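Local coordinates for protein nucleoporin NUP159 (Saccharomyces cerevisiae, PDB 1XIP) that serves as a structural component of the nuclear pore complex, its N-terminal beta-propeller domain tethering the helicase Dbp5 to the pore for mRNA export, at residues A[142-148]-A[160-166]; A[139-143]-A[167-171]; A[178-184]-A[228-232]. All coordinates share one frame; numbering follows the deposited sequence.

Contact 1. Residues A[142-148]-A[160-166]; sequences LNSVNDL and QLAQNVT
The amide of N146 meets the backbone carbonyl of V165, with ND2 2.7 Å from V165 O. That oxygen is tilted 32° out of the amide plane, and the bond is bent. The other flat pair is the D147 carboxylate and the Q163 amide: these side chains run alongside each other with their planes 72° apart, and D147 OD1 rests against the aliphatic CG of Q163 at 3.4 Å. Both belong to an antiparallel non-hydrogen-bonded pair. In the next, hydrogen-bonded pair, L148 N donates to A162 O at 3.0 Å. L148 O in turn accepts from both L161 N, at 2.7 Å, and A162 N, at 3.1 Å, so two residues face one: a classic beta bulge. On the buried side, L148 CB packs on V165 CG2 at 3.9 Å, while CD1 of L142 touches V165 CB at 3.8 Å; with CG anti to the backbone N (chi1 177°), L142 extends its methyls over the V165-T166 backbone. A type I turn from N143 to N146 links strands 138-143 and 147-152, and 158-165 is an edge strand of this blade's four-stranded sheet. Beyond it, V165 reaches V177 and L179 of the next sheet's strand 174-179.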
# COMPACT_ATOMS: atom_id res chain seq x y z
N LEU A 142 -12.31 2.91 5.06
CA LEU A 142 -12.95 1.63 5.24
C LEU A 142 -13.00 1.20 6.71
O LEU A 142 -11.98 1.04 7.37
CB LEU A 142 -12.34 0.55 4.38
CG LEU A 142 -12.93 -0.86 4.58
CD1 LEU A 142 -14.41 -0.93 4.18
CD2 LEU A 142 -12.12 -1.85 3.81
N ASN A 143 -14.23 1.00 7.16
CA ASN A 143 -14.61 0.69 8.53
C ASN A 143 -14.35 -0.75 8.97
O ASN A 143 -14.26 -1.67 8.14
CB ASN A 143 -16.11 0.88 8.61
CG ASN A 143 -16.53 1.55 9.83
OD1 ASN A 143 -16.17 1.13 10.92
ND2 ASN A 143 -17.32 2.60 9.69
N SER A 144 -14.30 -0.95 10.29
CA SER A 144 -14.19 -2.29 10.88
C SER A 144 -15.49 -3.07 10.79
O SER A 144 -15.55 -4.26 11.12
CB SER A 144 -13.74 -2.20 12.34
OG SER A 144 -14.85 -1.92 13.18
N VAL A 145 -16.54 -2.38 10.34
CA VAL A 145 -17.87 -2.97 10.20
C VAL A 145 -18.22 -3.06 8.71
O VAL A 145 -19.38 -3.30 8.33
CB VAL A 145 -18.93 -2.16 11.04
CG1 VAL A 145 -19.48 -0.98 10.26
CG2 VAL A 145 -20.04 -3.06 11.56
N ASN A 146 -17.19 -2.88 7.88
CA ASN A 146 -17.27 -2.95 6.42
C ASN A 146 -18.11 -1.85 5.78
O ASN A 146 -18.92 -2.12 4.87
CB ASN A 146 -17.74 -4.34 5.97
CG ASN A 146 -16.81 -5.45 6.42
OD1 ASN A 146 -17.22 -6.34 7.16
ND2 ASN A 146 -15.55 -5.39 5.99
N ASP A 147 -17.93 -0.62 6.27
CA ASP A 147 -18.64 0.56 5.75
C ASP A 147 -17.65 1.49 5.05
O ASP A 147 -16.76 2.04 5.69
CB ASP A 147 -19.29 1.33 6.90
CG ASP A 147 -20.66 0.78 7.31
OD1 ASP A 147 -21.21 -0.10 6.60
OD2 ASP A 147 -21.27 1.18 8.33
N LEU A 148 -17.81 1.66 3.74
CA LEU A 148 -16.96 2.60 2.99
C LEU A 148 -17.53 4.01 3.03
O LEU A 148 -18.65 4.24 2.56
CB LEU A 148 -16.78 2.14 1.55
CG LEU A 148 -15.63 2.81 0.80
CD1 LEU A 148 -14.33 2.45 1.45
CD2 LEU A 148 -15.63 2.40 -0.65
N GLN A 160 -21.67 8.45 2.99
CA GLN A 160 -21.56 6.99 3.01
C GLN A 160 -21.52 6.46 1.59
O GLN A 160 -22.47 6.66 0.83
CB GLN A 160 -22.72 6.38 3.79
CG GLN A 160 -22.32 5.31 4.80
CD GLN A 160 -21.38 5.84 5.88
OE1 GLN A 160 -21.38 7.04 6.19
NE2 GLN A 160 -20.58 4.95 6.46
N LEU A 161 -20.44 5.77 1.22
CA LEU A 161 -20.25 5.37 -0.16
C LEU A 161 -20.78 3.99 -0.47
O LEU A 161 -21.55 3.82 -1.42
CB LEU A 161 -18.78 5.47 -0.56
CG LEU A 161 -18.14 6.85 -0.50
CD1 LEU A 161 -16.64 6.69 -0.53
CD2 LEU A 161 -18.64 7.75 -1.64
N ALA A 162 -20.36 2.99 0.31
CA ALA A 162 -20.77 1.62 0.05
C ALA A 162 -20.80 0.80 1.32
O ALA A 162 -20.44 1.29 2.39
CB ALA A 162 -19.85 0.98 -0.98
N GLN A 163 -21.24 -0.45 1.19
CA GLN A 163 -21.31 -1.38 2.31
C GLN A 163 -20.77 -2.74 1.93
O GLN A 163 -20.66 -3.07 0.73
CB GLN A 163 -22.74 -1.55 2.77
CG GLN A 163 -23.14 -0.66 3.91
CD GLN A 163 -24.47 0.00 3.66
OE1 GLN A 163 -24.52 1.19 3.33
NE2 GLN A 163 -25.55 -0.76 3.78
N ASN A 164 -20.45 -3.54 2.95
CA ASN A 164 -19.99 -4.92 2.78
C ASN A 164 -18.67 -5.04 2.02
O ASN A 164 -18.39 -6.07 1.41
CB ASN A 164 -21.06 -5.76 2.08
CG ASN A 164 -22.29 -5.94 2.94
OD1 ASN A 164 -22.19 -6.26 4.13
ND2 ASN A 164 -23.46 -5.76 2.34
N VAL A 165 -17.88 -3.97 2.08
CA VAL A 165 -16.61 -3.86 1.39
C VAL A 165 -15.54 -4.50 2.27
O VAL A 165 -15.58 -4.33 3.49
CB VAL A 165 -16.24 -2.35 1.17
CG1 VAL A 165 -14.95 -2.17 0.32
CG2 VAL A 165 -17.41 -1.59 0.57
N THR A 166 -14.59 -5.23 1.67
CA THR A 166 -13.47 -5.77 2.44
C THR A 166 -12.14 -5.17 2.00
O THR A 166 -11.17 -5.17 2.75
CB THR A 166 -13.41 -7.32 2.40
OG1 THR A 166 -13.35 -7.76 1.05
CG2 THR A 166 -14.71 -7.92 2.91

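Contact 2. Residues A[139-143]-A[167-171]; sequences LVILN and SFDVT
S167 opens the strand beside L142, whose CD2 approaches S167 N at 4.1 Å; the serine CB points away, and its OG is hydrogen-bonded to V219 N on strand 215-221. F168 follows and carries most of the contact. Its CG sits between the backbone N and the carbonyl carbon (chi1 80°), which stands the ring up from strand 167-170 against strand 138-143. The two ring flanks meet different neighbours: CE1 lies 3.5 Å from V140 CG1, whereas CE2 lies 3.6 Å from L142 CB. Between them CZ approaches V140 O obliquely, at 3.4 Å. L148, from the adjoining strand of the first sheet, also touches the phenyl group. D169 turns away, and its OD2 accepts a hydrogen bond from I221 N. At V170 the side chain returns toward the first sheet, with CG2 reaching V140 CG2 at 4.5 Å, a looser touch. The two strands run nearly antiparallel, at 173°, with axes 8.4 Å apart, the second strand of one blade packing against the first strand of the next. No hydrogen bond joins the two segments, so this interface depends on apolar packing round one ring, while S167 OG and D169 OD2 find their partners on the other side, toward strand 215-221.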
# COMPACT_ATOMS: atom_id res chain seq x y z
N LEU A 139 -10.83 12.02 2.13
CA LEU A 139 -10.29 10.81 2.72
C LEU A 139 -11.29 9.73 2.59
O LEU A 139 -12.39 9.86 3.10
CB LEU A 139 -10.03 11.03 4.20
CG LEU A 139 -8.57 11.15 4.60
CD1 LEU A 139 -8.48 11.24 6.11
CD2 LEU A 139 -7.79 9.97 4.09
N VAL A 140 -10.92 8.66 1.90
CA VAL A 140 -11.80 7.52 1.77
C VAL A 140 -11.46 6.49 2.84
O VAL A 140 -10.32 6.11 2.98
CB VAL A 140 -11.75 6.88 0.38
CG1 VAL A 140 -12.82 5.79 0.27
CG2 VAL A 140 -11.98 7.93 -0.70
N ILE A 141 -12.48 6.06 3.58
CA ILE A 141 -12.26 5.32 4.81
C ILE A 141 -13.02 4.00 4.81
O ILE A 141 -14.24 3.97 4.57
CB ILE A 141 -12.68 6.20 6.03
CG1 ILE A 141 -11.70 7.36 6.22
CG2 ILE A 141 -12.75 5.37 7.30
CD1 ILE A 141 -12.22 8.50 7.04
N LEU A 142 -12.31 2.91 5.06
CA LEU A 142 -12.95 1.63 5.24
C LEU A 142 -13.00 1.20 6.71
O LEU A 142 -11.98 1.04 7.37
CB LEU A 142 -12.34 0.55 4.38
CG LEU A 142 -12.93 -0.86 4.58
CD1 LEU A 142 -14.41 -0.93 4.18
CD2 LEU A 142 -12.12 -1.85 3.81
N ASN A 143 -14.23 1.00 7.16
CA ASN A 143 -14.61 0.69 8.53
C ASN A 143 -14.35 -0.75 8.97
O ASN A 143 -14.26 -1.67 8.14
CB ASN A 143 -16.11 0.88 8.61
CG ASN A 143 -16.53 1.55 9.83
OD1 ASN A 143 -16.17 1.13 10.92
ND2 ASN A 143 -17.32 2.60 9.69
N SER A 167 -12.11 -4.67 0.77
CA SER A 167 -10.99 -3.92 0.25
C SER A 167 -11.46 -2.90 -0.77
O SER A 167 -12.39 -3.14 -1.52
CB SER A 167 -9.95 -4.86 -0.40
OG SER A 167 -8.72 -4.18 -0.60
N PHE A 168 -10.80 -1.77 -0.80
CA PHE A 168 -11.08 -0.77 -1.82
C PHE A 168 -9.77 -0.18 -2.35
O PHE A 168 -8.72 -0.32 -1.73
CB PHE A 168 -11.99 0.32 -1.26
CG PHE A 168 -11.27 1.36 -0.42
CD1 PHE A 168 -10.84 2.56 -0.99
CD2 PHE A 168 -11.04 1.14 0.93
CE1 PHE A 168 -10.18 3.53 -0.22
CE2 PHE A 168 -10.39 2.10 1.72
CZ PHE A 168 -9.96 3.29 1.14
N ASP A 169 -9.84 0.48 -3.49
CA ASP A 169 -8.71 1.25 -4.01
C ASP A 169 -9.27 2.47 -4.75
O ASP A 169 -10.35 2.40 -5.31
CB ASP A 169 -7.85 0.38 -4.94
CG ASP A 169 -6.48 0.98 -5.21
OD1 ASP A 169 -6.08 1.97 -4.52
OD2 ASP A 169 -5.72 0.52 -6.09
N VAL A 170 -8.54 3.59 -4.72
CA VAL A 170 -8.90 4.77 -5.51
C VAL A 170 -7.74 5.32 -6.28
O VAL A 170 -6.57 5.22 -5.85
CB VAL A 170 -9.40 5.96 -4.68
CG1 VAL A 170 -10.89 6.13 -4.80
CG2 VAL A 170 -8.94 5.89 -3.25
N THR A 171 -8.07 5.92 -7.43
CA THR A 171 -7.18 6.83 -8.12
C THR A 171 -7.88 8.17 -8.20
O THR A 171 -8.95 8.36 -7.64
CB THR A 171 -6.87 6.32 -9.54
OG1 THR A 171 -8.09 6.21 -10.29
CG2 THR A 171 -6.30 4.90 -9.50

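Contact 3. Residues A[178-184]-A[228-232]; sequences LLKDRSF and LAVFG
F184 and F231 approach from opposite directions where two sheets of the beta-propeller pack together, F231 belonging to the first FG repeat but held here within strand 226-232. F231 CZ lies at the edge of the F184 ring, near its plane, 3.9 Å from F184 CZ. A229 CB reaches the same edge, 3.5 Å from F184 CZ, so the phenyl tip of F184 touches two residues spaced two apart on that strand. L178 CD2 lies over one face of the F184 ring, 4.0 Å above its plane and offset toward the rim; this methyl also reaches F231 CE1, at 4.3 Å, bridging the two aromatics. R182 crosses F231 obliquely, its CD 4.0 Å from F231 CD1. The guanidinium stands nearly perpendicular to the ring, at 83°. At 6.0 Å from R182 CZ to the F231 centroid, any cation-pi attraction is weak at most. The stronger partners of this buried charge are carbonyls: NH2 is bonded to L209 O and NH1 to Y214 O. R182 closes a type I turn begun at L179, and an Asx turn overlaps it: D181 OD2 accepts from S183 N at 2.8 Å and, through its syn lone pair, from S183 OG.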
# COMPACT_ATOMS: atom_id res chain seq x y z
N LEU A 178 -14.01 -4.41 -3.41
CA LEU A 178 -14.13 -5.86 -3.27
C LEU A 178 -15.12 -6.16 -2.15
O LEU A 178 -14.93 -5.71 -1.01
CB LEU A 178 -12.78 -6.49 -2.91
CG LEU A 178 -12.40 -7.87 -3.47
CD1 LEU A 178 -11.22 -8.47 -2.73
CD2 LEU A 178 -13.57 -8.87 -3.50
N LEU A 179 -16.15 -6.94 -2.47
CA LEU A 179 -17.21 -7.23 -1.52
C LEU A 179 -17.06 -8.58 -0.80
O LEU A 179 -16.31 -9.44 -1.26
CB LEU A 179 -18.58 -7.14 -2.21
CG LEU A 179 -18.93 -5.75 -2.75
CD1 LEU A 179 -20.27 -5.75 -3.47
CD2 LEU A 179 -18.95 -4.76 -1.61
N LYS A 180 -17.77 -8.74 0.32
CA LYS A 180 -17.82 -9.99 1.10
C LYS A 180 -18.23 -11.24 0.30
O LYS A 180 -17.70 -12.33 0.54
CB LYS A 180 -18.77 -9.86 2.29
CG LYS A 180 -18.31 -8.92 3.36
CD LYS A 180 -19.25 -8.94 4.52
CE LYS A 180 -18.50 -8.98 5.82
NZ LYS A 180 -19.45 -9.25 6.95
N ASP A 181 -19.18 -11.08 -0.62
CA ASP A 181 -19.58 -12.16 -1.51
C ASP A 181 -18.53 -12.43 -2.61
O ASP A 181 -18.72 -13.30 -3.47
CB ASP A 181 -20.96 -11.87 -2.12
CG ASP A 181 -20.93 -10.75 -3.13
OD1 ASP A 181 -22.01 -10.46 -3.70
OD2 ASP A 181 -19.90 -10.09 -3.43
N ARG A 182 -17.44 -11.67 -2.56
CA ARG A 182 -16.28 -11.85 -3.44
C ARG A 182 -16.55 -11.30 -4.83
O ARG A 182 -15.87 -11.65 -5.79
CB ARG A 182 -15.86 -13.32 -3.51
CG ARG A 182 -15.40 -13.93 -2.17
CD ARG A 182 -14.51 -15.16 -2.33
NE ARG A 182 -15.23 -16.30 -2.90
CZ ARG A 182 -14.69 -17.49 -3.13
NH1 ARG A 182 -13.42 -17.71 -2.85
NH2 ARG A 182 -15.43 -18.47 -3.62
N SER A 183 -17.53 -10.42 -4.94
CA SER A 183 -17.77 -9.72 -6.19
C SER A 183 -17.08 -8.35 -6.21
O SER A 183 -16.66 -7.84 -5.17
CB SER A 183 -19.27 -9.62 -6.48
OG SER A 183 -19.86 -8.54 -5.78
N PHE A 184 -16.99 -7.79 -7.41
CA PHE A 184 -16.27 -6.55 -7.65
C PHE A 184 -17.17 -5.44 -8.19
O PHE A 184 -18.15 -5.69 -8.90
CB PHE A 184 -15.16 -6.80 -8.66
CG PHE A 184 -14.09 -7.69 -8.15
CD1 PHE A 184 -12.89 -7.15 -7.68
CD2 PHE A 184 -14.25 -9.07 -8.17
CE1 PHE A 184 -11.88 -7.98 -7.21
CE2 PHE A 184 -13.25 -9.90 -7.70
CZ PHE A 184 -12.05 -9.36 -7.22
N LEU A 228 -5.84 -6.11 -9.52
CA LEU A 228 -5.18 -7.23 -8.91
C LEU A 228 -5.94 -7.53 -7.64
O LEU A 228 -6.13 -6.65 -6.80
CB LEU A 228 -3.73 -6.85 -8.62
CG LEU A 228 -2.67 -7.82 -8.09
CD1 LEU A 228 -2.09 -7.27 -6.82
CD2 LEU A 228 -3.16 -9.22 -7.89
N ALA A 229 -6.41 -8.78 -7.52
CA ALA A 229 -7.20 -9.21 -6.36
C ALA A 229 -6.49 -10.33 -5.62
O ALA A 229 -5.82 -11.15 -6.23
CB ALA A 229 -8.56 -9.68 -6.81
N VAL A 230 -6.67 -10.38 -4.31
CA VAL A 230 -6.11 -11.48 -3.55
C VAL A 230 -7.15 -12.14 -2.65
O VAL A 230 -7.98 -11.46 -2.05
CB VAL A 230 -4.87 -11.07 -2.73
CG1 VAL A 230 -4.21 -12.32 -2.13
CG2 VAL A 230 -3.87 -10.30 -3.60
N PHE A 231 -7.10 -13.47 -2.61
CA PHE A 231 -7.98 -14.27 -1.77
C PHE A 231 -7.10 -15.21 -0.95
O PHE A 231 -6.09 -15.71 -1.44
CB PHE A 231 -8.96 -15.08 -2.63
CG PHE A 231 -9.76 -14.24 -3.56
CD1 PHE A 231 -10.90 -13.56 -3.10
CD2 PHE A 231 -9.38 -14.09 -4.89
CE1 PHE A 231 -11.66 -12.75 -3.95
CE2 PHE A 231 -10.11 -13.27 -5.76
CZ PHE A 231 -11.27 -12.60 -5.29
N GLY A 232 -7.49 -15.44 0.30
CA GLY A 232 -6.68 -16.26 1.18
C GLY A 232 -7.33 -16.42 2.52
O GLY A 232 -8.44 -15.93 2.74

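In the fold
The three contacts follow the propeller from within one blade, across to the next, and on to the interface after that. Contact 1 stays within a single sheet, pairing strands 147-152 and 158-165 and adding the turn before them; it is partly buried, with exposed polar residues along one face, and backbone hydrogen bonds dominate it. Contacts 2 and 3 are fully buried and join different sheets mainly through side chains, with no hydrogen bond across. Contact 2 shares L142 and strand 138-143 with contact 1, and L148 CD1 of contact 1 packs 3.6 Å from F168 CD2. The sheet entered at 167-170 continues into 174-179, which carries contact 3. There an arginine joins the aromatic packing, whereas contact 2 clusters aliphatic groups round one phenyl ring.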